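Local coordinates for protein alpha-rhamnosidase (Dictyoglomus thermophilum, PDB 6I60) that probably hydrolyses terminal non-reducing alpha-L-rhamnose residues from alpha-L-rhamnosides, at residues A461-G466 with N520-G525. Numbering follows the deposited sequence.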
loop_
_atom_site.group_PDB
_atom_site.type_symbol
_atom_site.label_atom_id
_atom_site.label_comp_id
_atom_site.label_asym_id
_atom_site.label_seq_id
_atom_site.Cartn_x
_atom_site.Cartn_y
_atom_site.Cartn_z
ATOM N N ALA A 461 7.601 -2.311 3.272
ATOM C CA ALA A 461 8.523 -2.808 2.259
ATOM C C ALA A 461 7.793 -3.559 1.153
ATOM O O ALA A 461 7.846 -4.791 1.093
ATOM C CB ALA A 461 9.581 -3.707 2.900
ATOM N N VAL A 462 7.116 -2.829 0.271
ATOM C CA VAL A 462 6.443 -3.438 -0.870
ATOM C C VAL A 462 7.452 -3.674 -1.985
ATOM O O VAL A 462 8.432 -2.936 -2.137
ATOM C CB VAL A 462 5.273 -2.557 -1.351
ATOM C CG1 VAL A 462 4.160 -2.534 -0.319
ATOM C CG2 VAL A 462 5.756 -1.149 -1.645
ATOM N N GLU A 463 7.213 -4.716 -2.774
ATOM C CA GLU A 463 8.038 -4.995 -3.937
ATOM C C GLU A 463 7.638 -4.095 -5.100
ATOM O O GLU A 463 6.520 -3.576 -5.163
ATOM C CB GLU A 463 7.911 -6.459 -4.354
ATOM C CG GLU A 463 9.029 -7.350 -3.855
ATOM C CD GLU A 463 8.674 -8.821 -3.932
ATOM O OE1 GLU A 463 9.088 -9.580 -3.030
ATOM O OE2 GLU A 463 7.979 -9.218 -4.892
ATOM N N SER A 464 8.566 -3.922 -6.036
ATOM C CA SER A 464 8.292 -3.142 -7.233
ATOM C C SER A 464 7.517 -3.992 -8.233
ATOM O O SER A 464 7.933 -5.106 -8.570
ATOM C CB SER A 464 9.592 -2.638 -7.855
ATOM O OG SER A 464 9.330 -1.722 -8.902
ATOM N N ASN A 465 6.388 -3.468 -8.705
ATOM C CA ASN A 465 5.538 -4.193 -9.638
ATOM C C ASN A 465 5.663 -3.708 -11.074
ATOM O O ASN A 465 5.461 -4.502 -12.000
ATOM C CB ASN A 465 4.071 -4.096 -9.208
ATOM C CG ASN A 465 3.494 -5.438 -8.789
ATOM O OD1 ASN A 465 4.223 -6.422 -8.640
ATOM N ND2 ASN A 465 2.178 -5.483 -8.599
ATOM N N GLY A 466 5.985 -2.441 -11.289
ATOM C CA GLY A 466 6.023 -1.897 -12.635
ATOM C C GLY A 466 7.023 -0.773 -12.764
ATOM O O GLY A 466 7.281 -0.031 -11.812
ATOM N N ASN A 520 2.409 0.318 -9.554
ATOM C CA ASN A 520 3.804 0.528 -9.189
ATOM C C ASN A 520 4.340 -0.515 -8.220
ATOM O O ASN A 520 5.529 -0.850 -8.284
ATOM C CB ASN A 520 3.982 1.920 -8.576
ATOM C CG ASN A 520 4.094 3.005 -9.623
ATOM O OD1 ASN A 520 4.825 2.865 -10.604
ATOM N ND2 ASN A 520 3.365 4.098 -9.421
ATOM N N PHE A 521 3.502 -1.036 -7.325
ATOM C CA PHE A 521 3.967 -1.915 -6.262
ATOM C C PHE A 521 3.031 -3.105 -6.117
ATOM O O PHE A 521 1.867 -3.062 -6.523
ATOM C CB PHE A 521 4.078 -1.164 -4.926
ATOM C CG PHE A 521 4.644 0.224 -5.057
ATOM C CD1 PHE A 521 5.991 0.419 -5.311
ATOM C CD2 PHE A 521 3.826 1.334 -4.932
ATOM C CE1 PHE A 521 6.512 1.692 -5.435
ATOM C CE2 PHE A 521 4.343 2.610 -5.054
ATOM C CZ PHE A 521 5.688 2.787 -5.307
ATOM N N ASP A 522 3.567 -4.180 -5.540
ATOM C CA ASP A 522 2.778 -5.358 -5.190
ATOM C C ASP A 522 1.956 -5.030 -3.949
ATOM O O ASP A 522 2.505 -4.903 -2.850
ATOM C CB ASP A 522 3.692 -6.557 -4.953
ATOM C CG ASP A 522 2.924 -7.847 -4.733
ATOM O OD1 ASP A 522 3.518 -8.933 -4.903
ATOM O OD2 ASP A 522 1.726 -7.777 -4.388
ATOM N N MET A 523 0.639 -4.897 -4.117
ATOM C CA MET A 523 -0.222 -4.389 -3.058
ATOM C C MET A 523 -1.305 -5.356 -2.604
ATOM O O MET A 523 -2.091 -4.997 -1.720
ATOM C CB MET A 523 -0.890 -3.079 -3.501
ATOM C CG MET A 523 0.065 -2.051 -4.074
ATOM S SD MET A 523 0.820 -1.031 -2.799
ATOM C CE MET A 523 -0.580 -0.746 -1.720
ATOM N N ILE A 524 -1.380 -6.564 -3.174
ATOM C CA ILE A 524 -2.483 -7.461 -2.837
ATOM C C ILE A 524 -2.397 -7.903 -1.380
ATOM O O ILE A 524 -3.419 -8.022 -0.693
ATOM C CB ILE A 524 -2.521 -8.664 -3.799
ATOM C CG1 ILE A 524 -3.669 -9.601 -3.420
ATOM C CG2 ILE A 524 -1.192 -9.407 -3.800
ATOM C CD1 ILE A 524 -4.410 -10.167 -4.599
ATOM N N GLY A 525 -1.183 -8.141 -0.876
ATOM C CA GLY A 525 -1.033 -8.452 0.535
ATOM C C GLY A 525 -1.327 -7.266 1.430
ATOM O O GLY A 525 -1.863 -7.431 2.529
#
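With V462 at chi1 -68°, CG1 lies anti to the carbonyl carbon and CG2 between that carbon and the backbone N, so that the two methyls divide their work: CG2 meets CB of F521 at 3.7 Å, while CG1 faces the backbone O of D522 and, more distantly, the sulfur of M523. F521 has its CG anti to its own carbonyl carbon; its bond from CA to CB points away from 461-466, yet CB touches that segment, and the O of E463 lies at the ring edge, near its plane. Here a single beta bridge, S464 with F521, ties two largely irregular segments together in the six-hairpin glycosidase domain, an (alpha/alpha)6-barrel in this family; the loop leading into strand 466-470 is fastened to the link between helices 514-520 and 524-535. The example shows a joint made from main chain to main chain, by two bonds that flank the S464-F521 pair. The amide N of D522 donates to O of E463 at 3.0 Å, a bond bent little at hydrogen (162°), and CA of F521 adds a C-H...O contact to the same oxygen. Two residues on, past the bridge, N465 N reaches O of N520 at 2.8 Å, from above the carbonyl plane, and G466 N adds a weak bond to that acceptor, which thus serves two consecutive amides. Within 520-525, CB of N520 sits 3.5 Å over the centre of the F521 ring, while the N520 amide is held by Y831 and D827. Helix 473-488 packs on V462 and F521 through L487, and Y576 of helix 564-576 touches both N465 and D522. Those two side chains cross with the amide and carboxylate planes 16° apart, OD1 of N465 lying 3.7 Å from CB of D522.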